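Local coordinates for protein-glutamine gamma-glutamyltransferase (Pseudomonas aeruginosa PAO1, PDB 6G49), which displays transglutaminase activity in vitro, joining protein glutamine to lysine side chains, and is critical for viability, perhaps through a function linked to the cell wall, at residues S40-E48 with S240-G248; L55-P66 with L107-P115. All coordinates share one frame; numbering follows the deposited sequence. Where two conformers were deposited one is given.

Contact 1 (S40-E48 with S240-G248); sequences SMAPGDIAE and SGFCAHYAG
Phe242 holds CG opposite its backbone N (chi1 -163°), which lays the ring alongside Ala47. His245 turns CG away from its own carbonyl carbon (chi1 -64°), and the imidazole reaches Pro43. Pro43 CB sits over one face of that ring, 3.4 Å from the His245 centroid and only 6° off the normal. This is a CH-pi contact over the ring centre. Gly241 CA lies against the opposite face, near the rim, so the imidazole is clamped between the proline and its own chain. Gly44 N also approaches the ring obliquely. Ala47 CB packs 3.8 Å from Phe242 CD2. Tyr219 stacks on the Phe242 ring. Ile46 crosses Phe242 at about a right angle. Ile46 CG2 does the touching, at 4.1 Å from Phe242 CE2. Ile46 CG2 is also 3.6 Å from Cys243 SG. Ile46 CG1 turns to Ala244 instead, 4.1 Å from Ala244 CB.

Phe242 is the N-cap residue of helix 243-256, and Cys243 is its first residue. By similarity Cys243 is the nucleophile of the transglutaminase active site. This matches the transglutaminase-like fold, in which the catalytic cysteine starts a helix packed against the sheet whose strands bring in the histidine and, at the end of the next strand, the aspartate. His287 and Asp303, also assigned by similarity, would complete the triad. The Cys243 side chain touches His287 on strand 286-294.

Pro43, Ile46 and Ala47 cover this helix start with apolar groups. Ala42 to Asp45 form a type II turn, whose Gly44 has backbone angles that call for glycine. Asp45 OD2 accepts a nearly straight bond from Ala42 N at 2.8 Å, met from above the carboxylate plane. The same oxygen forms a salt bridge with Arg85.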
# COMPACT_ATOMS: atom_id res chain seq x y z
N SER A 40 12.34 -1.08 -1.35
CA SER A 40 12.36 -0.01 -0.32
C SER A 40 11.90 1.29 -0.97
O SER A 40 11.81 1.43 -2.25
CB SER A 40 13.72 0.10 0.30
OG SER A 40 14.59 0.70 -0.62
N MET A 41 11.51 2.23 -0.15
CA MET A 41 11.27 3.54 -0.68
C MET A 41 11.32 4.61 0.41
O MET A 41 10.88 4.47 1.54
CB MET A 41 9.91 3.62 -1.33
CG MET A 41 8.82 3.31 -0.37
SD MET A 41 7.35 3.39 -1.34
CE MET A 41 6.68 4.89 -0.67
N ALA A 42 11.91 5.71 -0.03
CA ALA A 42 11.88 6.93 0.70
C ALA A 42 10.75 7.78 0.16
O ALA A 42 10.47 7.68 -1.03
CB ALA A 42 13.19 7.62 0.53
N PRO A 43 10.09 8.62 0.98
CA PRO A 43 9.16 9.64 0.46
C PRO A 43 9.89 10.41 -0.66
O PRO A 43 11.03 10.89 -0.48
CB PRO A 43 8.77 10.43 1.71
CG PRO A 43 8.84 9.39 2.79
CD PRO A 43 10.12 8.64 2.45
N GLY A 44 9.24 10.45 -1.82
CA GLY A 44 9.86 10.99 -3.04
C GLY A 44 10.10 9.93 -4.10
O GLY A 44 10.12 10.19 -5.31
N ASP A 45 10.31 8.68 -3.70
CA ASP A 45 10.71 7.69 -4.63
C ASP A 45 9.53 7.26 -5.49
O ASP A 45 9.74 6.95 -6.68
CB ASP A 45 11.29 6.40 -4.03
CG ASP A 45 12.68 6.58 -3.43
OD1 ASP A 45 13.32 7.59 -3.76
OD2 ASP A 45 13.08 5.76 -2.59
N ILE A 46 8.31 7.28 -4.96
CA ILE A 46 7.16 6.88 -5.77
C ILE A 46 6.80 8.01 -6.73
O ILE A 46 6.31 7.75 -7.83
CB ILE A 46 5.96 6.40 -4.92
CG1 ILE A 46 6.40 5.34 -3.92
CG2 ILE A 46 4.86 5.87 -5.85
CD1 ILE A 46 7.12 4.21 -4.56
N ALA A 47 7.04 9.25 -6.32
CA ALA A 47 6.84 10.40 -7.18
C ALA A 47 7.70 10.25 -8.43
O ALA A 47 7.31 10.60 -9.57
CB ALA A 47 7.10 11.65 -6.40
N GLU A 48 8.92 9.72 -8.27
CA GLU A 48 9.76 9.48 -9.47
C GLU A 48 9.06 8.52 -10.46
O GLU A 48 9.06 8.75 -11.66
CB GLU A 48 11.17 9.06 -9.05
CG GLU A 48 12.00 8.63 -10.26
CD GLU A 48 13.51 8.51 -10.06
OE1 GLU A 48 14.00 8.96 -9.00
OE2 GLU A 48 14.18 7.97 -10.97
N SER A 240 3.17 18.73 2.40
CA SER A 240 3.19 18.55 0.97
C SER A 240 3.97 17.30 0.61
O SER A 240 5.14 17.16 1.05
CB SER A 240 3.80 19.77 0.27
OG SER A 240 3.85 19.56 -1.13
N GLY A 241 3.39 16.45 -0.20
CA GLY A 241 4.07 15.20 -0.56
C GLY A 241 3.32 14.41 -1.61
O GLY A 241 2.24 14.79 -2.09
N PHE A 242 3.85 13.22 -1.92
CA PHE A 242 3.20 12.27 -2.74
C PHE A 242 2.82 11.06 -1.86
O PHE A 242 2.86 11.15 -0.65
CB PHE A 242 4.06 11.94 -3.97
CG PHE A 242 3.35 11.28 -5.11
CD1 PHE A 242 2.29 11.93 -5.76
CD2 PHE A 242 3.71 10.02 -5.59
CE1 PHE A 242 1.67 11.33 -6.84
CE2 PHE A 242 3.06 9.43 -6.67
CZ PHE A 242 2.00 10.08 -7.26
N CYS A 243 2.37 9.97 -2.47
CA CYS A 243 1.68 8.92 -1.66
C CYS A 243 2.62 8.36 -0.59
O CYS A 243 2.10 8.03 0.48
CB CYS A 243 1.14 7.79 -2.50
SG CYS A 243 2.36 7.08 -3.62
N ALA A 244 3.92 8.25 -0.83
CA ALA A 244 4.82 7.64 0.20
C ALA A 244 4.94 8.53 1.44
O ALA A 244 5.07 8.04 2.55
CB ALA A 244 6.17 7.39 -0.33
N HIS A 245 4.90 9.86 1.27
CA HIS A 245 4.84 10.77 2.41
C HIS A 245 3.64 10.45 3.28
O HIS A 245 3.73 10.34 4.54
CB HIS A 245 4.78 12.27 1.99
CG HIS A 245 5.98 12.74 1.27
ND1 HIS A 245 6.21 12.45 -0.05
CD2 HIS A 245 7.01 13.48 1.71
CE1 HIS A 245 7.35 13.01 -0.40
NE2 HIS A 245 7.86 13.66 0.65
N TYR A 246 2.44 10.34 2.70
CA TYR A 246 1.23 10.18 3.44
C TYR A 246 1.17 8.78 4.08
O TYR A 246 0.86 8.64 5.23
CB TYR A 246 -0.02 10.36 2.54
CG TYR A 246 -0.21 11.81 2.16
CD1 TYR A 246 0.40 12.35 1.04
CD2 TYR A 246 -0.96 12.63 2.96
CE1 TYR A 246 0.33 13.70 0.75
CE2 TYR A 246 -1.07 13.98 2.66
CZ TYR A 246 -0.45 14.51 1.56
OH TYR A 246 -0.60 15.86 1.31
N ALA A 247 1.50 7.76 3.28
CA ALA A 247 1.42 6.38 3.78
C ALA A 247 2.45 6.16 4.91
O ALA A 247 2.11 5.57 5.93
CB ALA A 247 1.64 5.38 2.67
N GLY A 248 3.68 6.59 4.67
CA GLY A 248 4.78 6.43 5.65
C GLY A 248 4.49 7.20 6.89
O GLY A 248 4.62 6.67 8.02

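Contact 2 (L55-P66 with L107-P115); sequences LAFRVRFEGALP and LRYDVIMQP. With PO4 (phosphate ion), chain H.
Leu55 crosses Gln114 at about a right angle, Leu55 CG lying 4.0 Å from Gln114 CG. Ala56 O accepts Gln114 N at 3.0 Å, and water 2 joins that oxygen to Gln114 O. Ala56 and Phe57 form a classic beta bulge opposite Val281. Arg58 pairs with Ile112 through two backbone bonds. The Arg58 chain bends at chi3 (-75°) and runs beside Ile112, with Arg58 NE 3.7 Å from Ile112 CG2. Water 3 links Arg58 NE to Ile112 O and Gln114 NE2. Val59 CG1 packs 3.7 Å from Tyr109 CD2. Arg60 shares two bonds with Asp110; its NH2 also meets a phosphate, probably from the crystallisation liquor. The Phe61 ring takes Tyr109 CB over one face, 4.0 Å from the centroid, and Pro66 CD over the other. The Phe61 and Tyr109 rings meet obliquely, their planes at 42°. Glu62 N gives Arg108 O an almost straight bond of 2.9 Å. Arg108 itself pairs with Glu106.

The strands are antiparallel neighbours in the middle of a six-stranded sheet of the periplasmic domain. Strand 278-282 flanks 55-61, and strand 152-158 flanks 107-113. Tyr109 and Met113 reach strand 120-124 of the other large sheet, where Phe57 meets Phe122.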
# COMPACT_ATOMS: atom_id res chain seq x y z
N LEU A 55 4.73 1.07 -19.30
CA LEU A 55 3.67 0.12 -18.92
C LEU A 55 4.16 -0.84 -17.84
O LEU A 55 5.22 -1.46 -17.97
CB LEU A 55 3.28 -0.71 -20.13
CG LEU A 55 2.07 -1.62 -19.99
CD1 LEU A 55 0.83 -0.82 -19.68
CD2 LEU A 55 1.90 -2.36 -21.31
N ALA A 56 3.31 -1.08 -16.81
CA ALA A 56 3.60 -2.05 -15.82
C ALA A 56 2.91 -3.40 -16.07
O ALA A 56 3.56 -4.44 -16.02
CB ALA A 56 3.25 -1.48 -14.46
N PHE A 57 1.60 -3.36 -16.34
CA PHE A 57 0.82 -4.61 -16.58
C PHE A 57 -0.50 -4.22 -17.24
O PHE A 57 -0.84 -3.04 -17.28
CB PHE A 57 0.66 -5.49 -15.34
CG PHE A 57 -0.08 -4.88 -14.18
CD1 PHE A 57 0.55 -4.00 -13.32
CD2 PHE A 57 -1.43 -5.17 -13.99
CE1 PHE A 57 -0.14 -3.48 -12.22
CE2 PHE A 57 -2.11 -4.64 -12.90
CZ PHE A 57 -1.45 -3.81 -12.03
N ARG A 58 -1.19 -5.24 -17.72
CA ARG A 58 -2.50 -5.13 -18.33
C ARG A 58 -3.38 -6.17 -17.65
O ARG A 58 -2.89 -7.18 -17.20
CB ARG A 58 -2.43 -5.30 -19.84
CG ARG A 58 -1.76 -4.12 -20.50
CD ARG A 58 -1.57 -4.33 -21.98
NE ARG A 58 -0.49 -5.25 -22.24
CZ ARG A 58 -0.30 -5.85 -23.40
NH1 ARG A 58 -1.12 -5.62 -24.41
NH2 ARG A 58 0.72 -6.68 -23.55
N VAL A 59 -4.67 -5.89 -17.57
CA VAL A 59 -5.60 -6.75 -16.84
C VAL A 59 -6.90 -6.86 -17.62
O VAL A 59 -7.46 -5.87 -18.04
CB VAL A 59 -5.92 -6.22 -15.42
CG1 VAL A 59 -6.81 -7.19 -14.65
CG2 VAL A 59 -4.69 -5.97 -14.62
N ARG A 60 -7.43 -8.07 -17.66
CA ARG A 60 -8.73 -8.35 -18.27
C ARG A 60 -9.58 -9.10 -17.22
O ARG A 60 -9.19 -10.15 -16.76
CB ARG A 60 -8.56 -9.19 -19.53
CG ARG A 60 -9.68 -9.05 -20.54
CD ARG A 60 -9.30 -9.65 -21.89
NE ARG A 60 -8.92 -8.68 -22.91
CZ ARG A 60 -7.87 -8.80 -23.70
NH1 ARG A 60 -7.05 -9.83 -23.57
NH2 ARG A 60 -7.61 -7.89 -24.62
N PHE A 61 -10.74 -8.55 -16.86
CA PHE A 61 -11.61 -9.16 -15.89
C PHE A 61 -12.59 -10.13 -16.58
O PHE A 61 -12.98 -9.86 -17.73
CB PHE A 61 -12.41 -8.06 -15.17
CG PHE A 61 -11.60 -7.40 -14.06
CD1 PHE A 61 -10.81 -6.30 -14.30
CD2 PHE A 61 -11.65 -7.95 -12.79
CE1 PHE A 61 -10.08 -5.74 -13.25
CE2 PHE A 61 -10.95 -7.37 -11.74
CZ PHE A 61 -10.18 -6.27 -11.99
N GLU A 62 -12.97 -11.21 -15.88
CA GLU A 62 -14.02 -12.13 -16.42
C GLU A 62 -15.35 -11.39 -16.56
O GLU A 62 -16.04 -11.56 -17.59
CB GLU A 62 -14.11 -13.36 -15.54
CG GLU A 62 -12.94 -14.30 -15.74
CD GLU A 62 -13.16 -15.72 -15.26
OE1 GLU A 62 -14.28 -16.01 -14.82
OE2 GLU A 62 -12.19 -16.52 -15.31
N GLY A 63 -15.74 -10.62 -15.56
CA GLY A 63 -16.99 -9.83 -15.60
C GLY A 63 -16.75 -8.34 -15.78
O GLY A 63 -15.80 -7.95 -16.47
N ALA A 64 -17.58 -7.54 -15.10
CA ALA A 64 -17.54 -6.09 -15.20
C ALA A 64 -16.29 -5.59 -14.47
O ALA A 64 -15.81 -6.24 -13.52
CB ALA A 64 -18.80 -5.48 -14.62
N LEU A 65 -15.75 -4.49 -14.96
CA LEU A 65 -14.62 -3.86 -14.34
C LEU A 65 -15.07 -3.39 -12.96
O LEU A 65 -16.09 -2.70 -12.87
CB LEU A 65 -14.22 -2.68 -15.22
CG LEU A 65 -12.93 -1.97 -14.82
CD1 LEU A 65 -11.75 -2.92 -14.98
CD2 LEU A 65 -12.73 -0.72 -15.65
N PRO A 66 -14.37 -3.68 -11.84
CA PRO A 66 -14.75 -3.07 -10.57
C PRO A 66 -14.61 -1.55 -10.64
O PRO A 66 -13.90 -1.01 -11.50
CB PRO A 66 -13.73 -3.61 -9.57
CG PRO A 66 -13.26 -4.89 -10.19
CD PRO A 66 -13.26 -4.63 -11.68
N LEU A 107 -13.27 -12.19 -7.28
CA LEU A 107 -13.05 -11.46 -8.54
C LEU A 107 -12.01 -12.26 -9.31
O LEU A 107 -10.97 -12.63 -8.80
CB LEU A 107 -12.52 -10.04 -8.31
CG LEU A 107 -13.38 -9.09 -7.50
CD1 LEU A 107 -12.71 -7.72 -7.37
CD2 LEU A 107 -14.75 -8.94 -8.12
N ARG A 108 -12.31 -12.56 -10.57
CA ARG A 108 -11.47 -13.38 -11.43
C ARG A 108 -10.99 -12.56 -12.62
O ARG A 108 -11.75 -11.81 -13.27
CB ARG A 108 -12.22 -14.61 -11.93
CG ARG A 108 -12.61 -15.59 -10.83
CD ARG A 108 -13.16 -16.88 -11.44
NE ARG A 108 -13.30 -17.97 -10.47
CZ ARG A 108 -14.46 -18.49 -10.07
NH1 ARG A 108 -15.60 -18.09 -10.62
NH2 ARG A 108 -14.49 -19.40 -9.11
N TYR A 109 -9.68 -12.61 -12.87
CA TYR A 109 -9.11 -11.81 -13.89
C TYR A 109 -7.78 -12.40 -14.34
O TYR A 109 -7.15 -13.14 -13.62
CB TYR A 109 -8.97 -10.33 -13.46
CG TYR A 109 -8.26 -10.12 -12.13
CD1 TYR A 109 -8.95 -10.24 -10.94
CD2 TYR A 109 -6.88 -9.84 -12.06
CE1 TYR A 109 -8.31 -10.09 -9.71
CE2 TYR A 109 -6.25 -9.63 -10.83
CZ TYR A 109 -6.96 -9.78 -9.66
OH TYR A 109 -6.35 -9.59 -8.43
N ASP A 110 -7.34 -12.00 -15.54
CA ASP A 110 -6.07 -12.39 -16.05
C ASP A 110 -5.17 -11.15 -16.15
O ASP A 110 -5.63 -10.05 -16.41
CB ASP A 110 -6.23 -12.99 -17.43
CG ASP A 110 -7.06 -14.26 -17.44
OD1 ASP A 110 -7.10 -14.94 -16.37
OD2 ASP A 110 -7.56 -14.54 -18.54
N VAL A 111 -3.86 -11.39 -15.95
CA VAL A 111 -2.86 -10.32 -15.97
C VAL A 111 -1.77 -10.70 -16.96
O VAL A 111 -1.38 -11.85 -17.00
CB VAL A 111 -2.22 -10.10 -14.60
CG1 VAL A 111 -1.20 -8.96 -14.65
CG2 VAL A 111 -3.33 -9.85 -13.58
N ILE A 112 -1.31 -9.74 -17.73
CA ILE A 112 0.00 -9.83 -18.44
C ILE A 112 0.89 -8.71 -17.88
O ILE A 112 0.57 -7.54 -18.04
CB ILE A 112 -0.10 -9.81 -19.98
CG1 ILE A 112 1.28 -10.02 -20.60
CG2 ILE A 112 -0.77 -8.56 -20.55
CD1 ILE A 112 1.25 -10.22 -22.11
N MET A 113 1.97 -9.13 -17.23
CA MET A 113 2.92 -8.24 -16.57
C MET A 113 4.11 -8.03 -17.51
O MET A 113 4.62 -8.95 -18.07
CB MET A 113 3.43 -8.96 -15.31
CG MET A 113 3.64 -8.13 -14.18
SD MET A 113 4.14 -9.26 -12.80
CE MET A 113 5.69 -8.40 -12.48
N GLN A 114 4.57 -6.81 -17.56
CA GLN A 114 5.84 -6.49 -18.19
C GLN A 114 6.95 -6.89 -17.23
O GLN A 114 6.76 -7.01 -16.01
CB GLN A 114 5.94 -5.00 -18.46
CG GLN A 114 4.87 -4.45 -19.39
CD GLN A 114 5.01 -5.07 -20.75
OE1 GLN A 114 6.01 -4.88 -21.46
NE2 GLN A 114 4.06 -5.92 -21.05
N PRO A 115 8.18 -7.12 -17.74
CA PRO A 115 9.30 -7.40 -16.84
C PRO A 115 9.47 -6.29 -15.79
O PRO A 115 9.38 -5.11 -16.11
CB PRO A 115 10.51 -7.40 -17.79
CG PRO A 115 9.92 -7.75 -19.11
CD PRO A 115 8.56 -7.08 -19.15
P PO4 H . -5.02 -7.05 -27.34
O1 PO4 H . -5.86 -7.89 -26.31
O2 PO4 H . -5.51 -5.63 -27.57
O3 PO4 H . -3.53 -7.01 -27.04
O4 PO4 H . -5.05 -7.59 -28.77
O HOH W 1 7.17 -1.96 -20.22
O HOH W 2 5.87 -4.90 -14.43
O HOH W 3 1.50 -5.78 -20.11
O HOH W 4 -9.36 -15.35 -15.16
O HOH W 5 -14.12 -10.36 -13.04

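How the contacts relate
From the N terminus the chain first lays down 40-48, the near half of contact 1. Helix 45-50 is followed, after a short link, by strand 55-61. That strand pairs with 107-113 in contact 2 and closes a loop that holds strands but no helix. The chain then runs on through further strands and helices before 240-248 returns to 40-48. Contact 1 thus closes the much longer loop, and contact 2 nests inside it. The two do not touch: their centres lie about 25 Å apart. Contact 1 ties the early chain to the helix bearing the presumed nucleophile. Contact 2 joins two strands of the six-stranded sheet, to which 127-129 and 152-158 add strands from inside the long loop, and 271-273 and 278-282 from beyond it.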